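Local coordinates for probable ABC transporter extracellular-binding protein YckB (Bacillus subtilis, PDB 2IEE) that probably serves as the solute-binding protein of an ABC-type import system, held at the cell membrane as a lipoprotein, at residues A218-Q221 / K222-E226; K229-K233 / D234-T238; K239-K242 / Q243-K247. All coordinates share one frame; numbering follows the deposited sequence.

Contact 1: residues A218-Q221 / K222-E226; sequences AALQ and KKMNE
Leu220 and Met224 meet along one face of helix 218-234, four residues apart in its opening turns. The motif is a regular alpha-helix. The helix belongs to a family 3 solute-binding protein of the periplasmic-binding-protein superfamily.

The backbone bonds come first. Four amides each reach back to the carbonyl four residues earlier: Lys222 to Ala218, Lys223 to Ala219, Met224 to Leu220 and Asn225 to Gln221. The straightest joins Met224 N to Leu220 O at 2.9 Å, with an N-H...O angle of 168°.

The apolar contact is on the buried side. Leu220 CD1 lies 4.2 Å from CG of Met224, which is modelled as selenomethionine. The two chains run side by side and point the same way. Leu220 also touches Trp14 of helix 14-20 and Met213 of strand 197-214. Met224 packs on Leu211 and Leu61.

The charged pair lies on another side of the helix. Lys222 and Glu226, one turn apart, form a salt bridge, with Lys222 NZ 2.8 Å from Glu226 OE2. The lysine chain is extended until its last torsion, where a bend (chi4 -55°) turns NZ round to the carboxylate. NZ comes from above the carboxylate plane, 39° out of it.

The last group is polar. Asn225 OD1 accepts a hydrogen bond from Thr105 N, which ties the helix to the loop there. The same amide group sits beside the preceding turn, with Asn225 CG 3.3 Å from Gln221 O.

Contact 2: residues K229-K233 / D234-T238; sequences KEMSK and DGSLT
The carboxylate of Asp234 lies with one face against the carbonyls of Glu230 and Met231. Glu230 O stands almost directly over that face, 3.2 Å from Asp234 CG. Met231 O is off to the OD1 end, 2.9 Å from Asp234 OD1. Glu230 O with Asp234 OD2 and Met231 O with Asp234 OD1 are acceptor pairs, not hydrogen bonds. Ser236 N donates to Asp234 OD1 nearly head-on at 2.8 Å. Ser236 OG donates to Asp234 OD1 from the syn side at 2.5 Å, 31° out of the carboxylate plane. The first torsion of Asp234 (chi1 67°) sets CG between its own N and carbonyl carbon, which folds the carboxylate back over the helix end.

The bond from Ser236 N makes an Asx turn. It carries the chain from the end of helix 218-234 into helix 236-244, with Gly235 at the N-cap. Gly235 has a positive phi of 86°, where a CB would jam against the preceding carbonyl. Met231 O takes weak bonds from Ser236 N and Leu237 N.

Arg60 of helix 49-60 makes a salt bridge with Glu230 and a hydrogen bond with Ser236 OG, and would probably offset some of the negative charge here. With an alanine here in place of Ser236, Asp234 OD1 would probably keep only the backbone amide as donor and Arg60 NH2 would lose its hydroxyl partner.

Met231 (selenomethionine) crosses Leu237 at about a right angle, CB to CG 4.1 Å. Leu237 CD1 touches Ser232 CB at 3.8 Å. A water bridges the two helices, donating to Ser232 O and accepting from Thr238 N.

Contact 3: residues K239-K242 / Q243-K247; sequences KLSK and QFFNK
Phe244 and Phe245 turn their ring edges toward the carbonyls of Leu240 and Ser241 at the C-terminal end of helix 236-244. Here the chain turns back through two residues of positive phi.

This is the tight part. Leu240 O lies near the plane of the Phe244 ring, 3.2 Å from CD2. Ser241 O lies in the plane of the Phe245 ring, 3.7 Å from CD2. The same two carbonyls accept the backbone amides of these phenylalanines. The bond from Phe245 N to Ser241 O is short, at 2.7 Å. Both rings are set by CG lying anti to the carbonyl carbon, chi1 -71° in Phe244 and -73° in Phe245. Phe244 also packs on Glu52 of helix 49-60, and Phe245 on Pro33 and Val250. Ser241 OG is hydrogen-bonded to Ala248 O and Val250 N, tying the chain after the turn to the helix.

The looser side carries Gln243, Lys242 and Lys247, which are exposed. Leu240 is only partly so and packs on helix 49-60. Its side chain runs beside Gln243, Leu240 CD2 4.0 Å from Gln243 NE2. The Lys242 chain lies against the backbone of Lys247, CG 3.5 Å from Lys247 O.

The turn itself is closed more firmly. Asn246 and Lys247 have positive phi, which swings the chain back to Lys242. Lys247 N then donates to Lys242 O at 2.8 Å, in the carbonyl plane and on a lone pair.

The three contacts follow one another along the two last helices of the chain. Contact 1 lies near the start of helix 218-234. Contact 2 spans its end and the start of helix 236-244, and contact 3 spans the end of that second helix. The centres of contacts 1 and 2 are about 16 Å apart, with no touch beyond the shared helix. The centres of contacts 2 and 3 are about 13 Å apart, and the two do touch, since Met231 CE packs on Leu240 CD1 at 3.9 Å. Both rest on helix 49-60. Contacts 1 and 3 are about 25 Å apart between centres, and their nearest atoms stay about 12 Å from each other.

Contact 1: residues A218-Q221 / K222-E226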
loop_
_atom_site.group_PDB
_atom_site.type_symbol
_atom_site.label_atom_id
_atom_site.label_comp_id
_atom_site.label_asym_id
_atom_site.label_seq_id
_atom_site.Cartn_x
_atom_site.Cartn_y
_atom_site.Cartn_z
ATOM N N ALA A 218 21.182 12.461 1.500
ATOM C CA ALA A 218 21.674 11.556 0.470
ATOM C C ALA A 218 22.474 10.380 1.031
ATOM O O ALA A 218 22.445 9.285 0.468
ATOM C CB ALA A 218 22.522 12.333 -0.533
ATOM N N ALA A 219 23.193 10.610 2.127
ATOM C CA ALA A 219 23.993 9.557 2.748
ATOM C C ALA A 219 23.082 8.458 3.296
ATOM O O ALA A 219 23.329 7.274 3.079
ATOM C CB ALA A 219 24.859 10.142 3.867
ATOM N N LEU A 220 22.035 8.851 4.015
ATOM C CA LEU A 220 21.084 7.889 4.560
ATOM C C LEU A 220 20.421 7.152 3.398
ATOM O O LEU A 220 20.275 5.925 3.423
ATOM C CB LEU A 220 20.010 8.603 5.387
ATOM C CG LEU A 220 18.834 7.754 5.892
ATOM C CD1 LEU A 220 19.335 6.631 6.782
ATOM C CD2 LEU A 220 17.873 8.648 6.663
ATOM N N GLN A 221 20.033 7.911 2.377
ATOM C CA GLN A 221 19.386 7.347 1.192
ATOM C C GLN A 221 20.220 6.231 0.563
ATOM O O GLN A 221 19.695 5.161 0.239
ATOM C CB GLN A 221 19.152 8.438 0.147
ATOM C CG GLN A 221 18.262 8.008 -0.992
ATOM C CD GLN A 221 18.214 9.032 -2.102
ATOM O OE1 GLN A 221 17.339 8.990 -2.967
ATOM N NE2 GLN A 221 19.170 9.956 -2.091
ATOM N N LYS A 222 21.517 6.481 0.387
ATOM C CA LYS A 222 22.404 5.490 -0.217
ATOM C C LYS A 222 22.561 4.248 0.663
ATOM O O LYS A 222 22.586 3.121 0.171
ATOM C CB LYS A 222 23.775 6.113 -0.496
ATOM C CG LYS A 222 24.677 5.247 -1.371
ATOM C CD LYS A 222 26.032 5.898 -1.625
ATOM C CE LYS A 222 26.857 5.072 -2.610
ATOM N NZ LYS A 222 27.003 3.653 -2.165
ATOM N N LYS A 223 22.662 4.455 1.971
ATOM C CA LYS A 223 22.809 3.343 2.903
ATOM C C LYS A 223 21.558 2.466 2.928
ATOM O O LYS A 223 21.652 1.235 2.913
ATOM C CB LYS A 223 23.122 3.878 4.304
ATOM C CG LYS A 223 24.565 4.342 4.462
ATOM C CD LYS A 223 25.495 3.137 4.454
ATOM C CE LYS A 223 26.943 3.533 4.613
ATOM N NZ LYS A 223 27.818 2.329 4.728
HETATM N N MSE A 224 20.390 3.099 2.968
HETATM C CA MSE A 224 19.127 2.365 2.971
HETATM C C MSE A 224 19.012 1.522 1.706
HETATM O O MSE A 224 18.652 0.344 1.768
HETATM C CB MSE A 224 17.941 3.329 3.043
HETATM C CG MSE A 224 17.483 3.680 4.447
HETATM SE SE MSE A 224 16.790 2.131 5.402
HETATM C CE MSE A 224 17.810 2.328 7.016
ATOM N N ASN A 225 19.318 2.126 0.559
ATOM C CA ASN A 225 19.241 1.412 -0.714
ATOM C C ASN A 225 20.214 0.236 -0.739
ATOM O O ASN A 225 19.927 -0.807 -1.328
ATOM C CB ASN A 225 19.536 2.355 -1.883
ATOM C CG ASN A 225 18.392 3.324 -2.157
ATOM O OD1 ASN A 225 17.356 3.289 -1.489
ATOM N ND2 ASN A 225 18.576 4.188 -3.148
ATOM N N GLU A 226 21.361 0.415 -0.095
ATOM C CA GLU A 226 22.368 -0.635 -0.033
ATOM C C GLU A 226 21.800 -1.857 0.688
ATOM O O GLU A 226 21.951 -2.988 0.226
ATOM C CB GLU A 226 23.628 -0.117 0.680
ATOM C CG GLU A 226 24.616 0.589 -0.251
ATOM C CD GLU A 226 25.782 1.254 0.479
ATOM O OE1 GLU A 226 26.392 0.611 1.361
ATOM O OE2 GLU A 226 26.094 2.421 0.157
#

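Contact 2: residues K229-K233 / D234-T238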
loop_
_atom_site.group_PDB
_atom_site.type_symbol
_atom_site.label_atom_id
_atom_site.label_comp_id
_atom_site.label_asym_id
_atom_site.label_seq_id
_atom_site.Cartn_x
_atom_site.Cartn_y
_atom_site.Cartn_z
ATOM N N LYS A 229 18.880 -3.423 -1.385
ATOM C CA LYS A 229 19.391 -4.170 -2.527
ATOM C C LYS A 229 19.861 -5.544 -2.061
ATOM O O LYS A 229 19.638 -6.551 -2.729
ATOM C CB LYS A 229 20.557 -3.411 -3.177
ATOM C CG LYS A 229 21.226 -4.151 -4.327
ATOM C CD LYS A 229 22.270 -3.284 -5.023
ATOM C CE LYS A 229 22.887 -4.007 -6.220
ATOM N NZ LYS A 229 23.832 -3.136 -6.982
ATOM N N GLU A 230 20.517 -5.568 -0.907
ATOM C CA GLU A 230 21.017 -6.801 -0.319
ATOM C C GLU A 230 19.838 -7.724 -0.008
ATOM O O GLU A 230 19.921 -8.942 -0.189
ATOM C CB GLU A 230 21.789 -6.474 0.961
ATOM C CG GLU A 230 22.395 -7.660 1.681
ATOM C CD GLU A 230 23.110 -7.241 2.958
ATOM O OE1 GLU A 230 24.126 -6.515 2.865
ATOM O OE2 GLU A 230 22.654 -7.630 4.056
HETATM N N MSE A 231 18.743 -7.129 0.458
HETATM C CA MSE A 231 17.536 -7.874 0.800
HETATM C C MSE A 231 16.838 -8.343 -0.470
HETATM O O MSE A 231 16.273 -9.439 -0.528
HETATM C CB MSE A 231 16.598 -6.991 1.627
HETATM C CG MSE A 231 17.050 -6.790 3.068
HETATM SE SE MSE A 231 16.029 -5.415 3.976
HETATM C CE MSE A 231 14.391 -6.405 4.254
ATOM N N SER A 232 16.896 -7.503 -1.496
ATOM C CA SER A 232 16.290 -7.814 -2.777
ATOM C C SER A 232 16.973 -9.014 -3.420
ATOM O O SER A 232 16.315 -9.867 -4.021
ATOM C CB SER A 232 16.401 -6.610 -3.710
ATOM O OG SER A 232 15.855 -6.919 -4.978
ATOM N N LYS A 233 18.294 -9.079 -3.279
ATOM C CA LYS A 233 19.078 -10.160 -3.864
ATOM C C LYS A 233 19.029 -11.476 -3.088
ATOM O O LYS A 233 19.094 -12.544 -3.696
ATOM C CB LYS A 233 20.534 -9.710 -4.043
ATOM C CG LYS A 233 20.675 -8.452 -4.894
ATOM C CD LYS A 233 22.084 -7.867 -4.870
ATOM C CE LYS A 233 23.044 -8.650 -5.748
ATOM N NZ LYS A 233 24.368 -7.963 -5.874
ATOM N N ASP A 234 18.916 -11.426 -1.761
ATOM C CA ASP A 234 18.865 -12.677 -1.010
ATOM C C ASP A 234 17.458 -13.209 -0.754
ATOM O O ASP A 234 17.287 -14.202 -0.052
ATOM C CB ASP A 234 19.620 -12.568 0.313
ATOM C CG ASP A 234 18.966 -11.618 1.293
ATOM O OD1 ASP A 234 17.754 -11.340 1.169
ATOM O OD2 ASP A 234 19.679 -11.166 2.212
ATOM N N GLY A 235 16.451 -12.554 -1.318
ATOM C CA GLY A 235 15.087 -13.027 -1.146
ATOM C C GLY A 235 14.335 -12.567 0.090
ATOM O O GLY A 235 13.196 -12.982 0.305
ATOM N N SER A 236 14.955 -11.712 0.900
ATOM C CA SER A 236 14.315 -11.207 2.111
ATOM C C SER A 236 13.047 -10.420 1.800
ATOM O O SER A 236 12.035 -10.561 2.486
ATOM C CB SER A 236 15.286 -10.320 2.891
ATOM O OG SER A 236 16.433 -11.053 3.273
ATOM N N LEU A 237 13.100 -9.582 0.772
ATOM C CA LEU A 237 11.931 -8.796 0.397
ATOM C C LEU A 237 10.780 -9.714 -0.005
ATOM O O LEU A 237 9.667 -9.591 0.505
ATOM C CB LEU A 237 12.266 -7.846 -0.758
ATOM C CG LEU A 237 13.092 -6.600 -0.426
ATOM C CD1 LEU A 237 13.280 -5.774 -1.680
ATOM C CD2 LEU A 237 12.380 -5.772 0.636
ATOM N N THR A 238 11.051 -10.639 -0.921
ATOM C CA THR A 238 10.026 -11.570 -1.381
ATOM C C THR A 238 9.483 -12.364 -0.199
ATOM O O THR A 238 8.281 -12.600 -0.101
ATOM C CB THR A 238 10.588 -12.544 -2.445
ATOM O OG1 THR A 238 10.999 -11.800 -3.595
ATOM C CG2 THR A 238 9.525 -13.554 -2.864
HETATM O O HOH W 1 13.873 -10.461 -2.344
#

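Contact 3: residues K239-K242 / Q243-K247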
loop_
_atom_site.group_PDB
_atom_site.type_symbol
_atom_site.label_atom_id
_atom_site.label_comp_id
_atom_site.label_asym_id
_atom_site.label_seq_id
_atom_site.Cartn_x
_atom_site.Cartn_y
_atom_site.Cartn_z
ATOM N N LYS A 239 10.373 -12.757 0.705
ATOM C CA LYS A 239 9.986 -13.525 1.886
ATOM C C LYS A 239 8.995 -12.753 2.751
ATOM O O LYS A 239 7.967 -13.292 3.167
ATOM C CB LYS A 239 11.227 -13.880 2.709
ATOM C CG LYS A 239 10.942 -14.712 3.954
ATOM C CD LYS A 239 12.240 -15.274 4.525
ATOM C CE LYS A 239 11.980 -16.247 5.661
ATOM N NZ LYS A 239 13.232 -16.923 6.104
ATOM N N LEU A 240 9.301 -11.490 3.024
ATOM C CA LEU A 240 8.417 -10.663 3.840
ATOM C C LEU A 240 7.093 -10.414 3.120
ATOM O O LEU A 240 6.031 -10.398 3.741
ATOM C CB LEU A 240 9.103 -9.332 4.168
ATOM C CG LEU A 240 10.236 -9.405 5.196
ATOM C CD1 LEU A 240 10.986 -8.089 5.231
ATOM C CD2 LEU A 240 9.659 -9.734 6.573
ATOM N N SER A 241 7.164 -10.218 1.807
ATOM C CA SER A 241 5.974 -9.973 0.996
ATOM C C SER A 241 5.000 -11.142 1.050
ATOM O O SER A 241 3.810 -10.963 1.288
ATOM C CB SER A 241 6.367 -9.727 -0.462
ATOM O OG SER A 241 5.217 -9.628 -1.280
ATOM N N LYS A 242 5.518 -12.342 0.824
ATOM C CA LYS A 242 4.696 -13.546 0.822
ATOM C C LYS A 242 4.024 -13.749 2.164
ATOM O O LYS A 242 2.901 -14.249 2.237
ATOM C CB LYS A 242 5.555 -14.756 0.448
ATOM C CG LYS A 242 6.086 -14.689 -0.988
ATOM C CD LYS A 242 6.998 -15.859 -1.320
ATOM C CE LYS A 242 6.311 -17.194 -1.068
ATOM N NZ LYS A 242 7.094 -18.306 -1.667
ATOM N N GLN A 243 4.707 -13.337 3.226
ATOM C CA GLN A 243 4.168 -13.461 4.569
ATOM C C GLN A 243 2.964 -12.553 4.800
ATOM O O GLN A 243 1.976 -12.965 5.403
ATOM C CB GLN A 243 5.251 -13.136 5.604
ATOM C CG GLN A 243 4.697 -12.947 7.010
ATOM C CD GLN A 243 5.765 -12.642 8.041
ATOM O OE1 GLN A 243 5.473 -12.526 9.236
ATOM N NE2 GLN A 243 7.010 -12.511 7.590
ATOM N N PHE A 244 3.045 -11.318 4.316
ATOM C CA PHE A 244 1.971 -10.351 4.511
ATOM C C PHE A 244 0.940 -10.244 3.404
ATOM O O PHE A 244 -0.167 -9.755 3.635
ATOM C CB PHE A 244 2.578 -8.974 4.790
ATOM C CG PHE A 244 3.221 -8.884 6.136
ATOM C CD1 PHE A 244 2.442 -8.763 7.281
ATOM C CD2 PHE A 244 4.597 -8.993 6.270
ATOM C CE1 PHE A 244 3.026 -8.755 8.540
ATOM C CE2 PHE A 244 5.190 -8.988 7.525
ATOM C CZ PHE A 244 4.398 -8.868 8.663
ATOM N N PHE A 245 1.290 -10.704 2.210
ATOM C CA PHE A 245 0.372 -10.645 1.082
ATOM C C PHE A 245 -0.036 -12.023 0.543
ATOM O O PHE A 245 -0.169 -12.219 -0.664
ATOM C CB PHE A 245 0.992 -9.791 -0.029
ATOM C CG PHE A 245 0.994 -8.315 0.272
ATOM C CD1 PHE A 245 -0.160 -7.552 0.093
ATOM C CD2 PHE A 245 2.146 -7.686 0.747
ATOM C CE1 PHE A 245 -0.165 -6.178 0.382
ATOM C CE2 PHE A 245 2.153 -6.319 1.039
ATOM C CZ PHE A 245 0.990 -5.563 0.853
ATOM N N ASN A 246 -0.231 -12.968 1.459
ATOM C CA ASN A 246 -0.658 -14.330 1.136
ATOM C C ASN A 246 0.048 -15.010 -0.044
ATOM O O ASN A 246 -0.593 -15.450 -1.007
ATOM C CB ASN A 246 -2.181 -14.348 0.925
ATOM C CG ASN A 246 -2.768 -15.751 0.984
ATOM O OD1 ASN A 246 -2.379 -16.568 1.813
ATOM N ND2 ASN A 246 -3.722 -16.027 0.109
ATOM N N LYS A 247 1.375 -15.086 0.055
ATOM C CA LYS A 247 2.247 -15.725 -0.936
ATOM C C LYS A 247 2.557 -14.916 -2.199
ATOM O O LYS A 247 3.331 -15.357 -3.053
ATOM C CB LYS A 247 1.693 -17.100 -1.320
ATOM C CG LYS A 247 1.327 -17.997 -0.130
ATOM C CD LYS A 247 2.457 -18.108 0.896
ATOM C CE LYS A 247 2.093 -19.050 2.044
ATOM N NZ LYS A 247 0.786 -18.696 2.677
#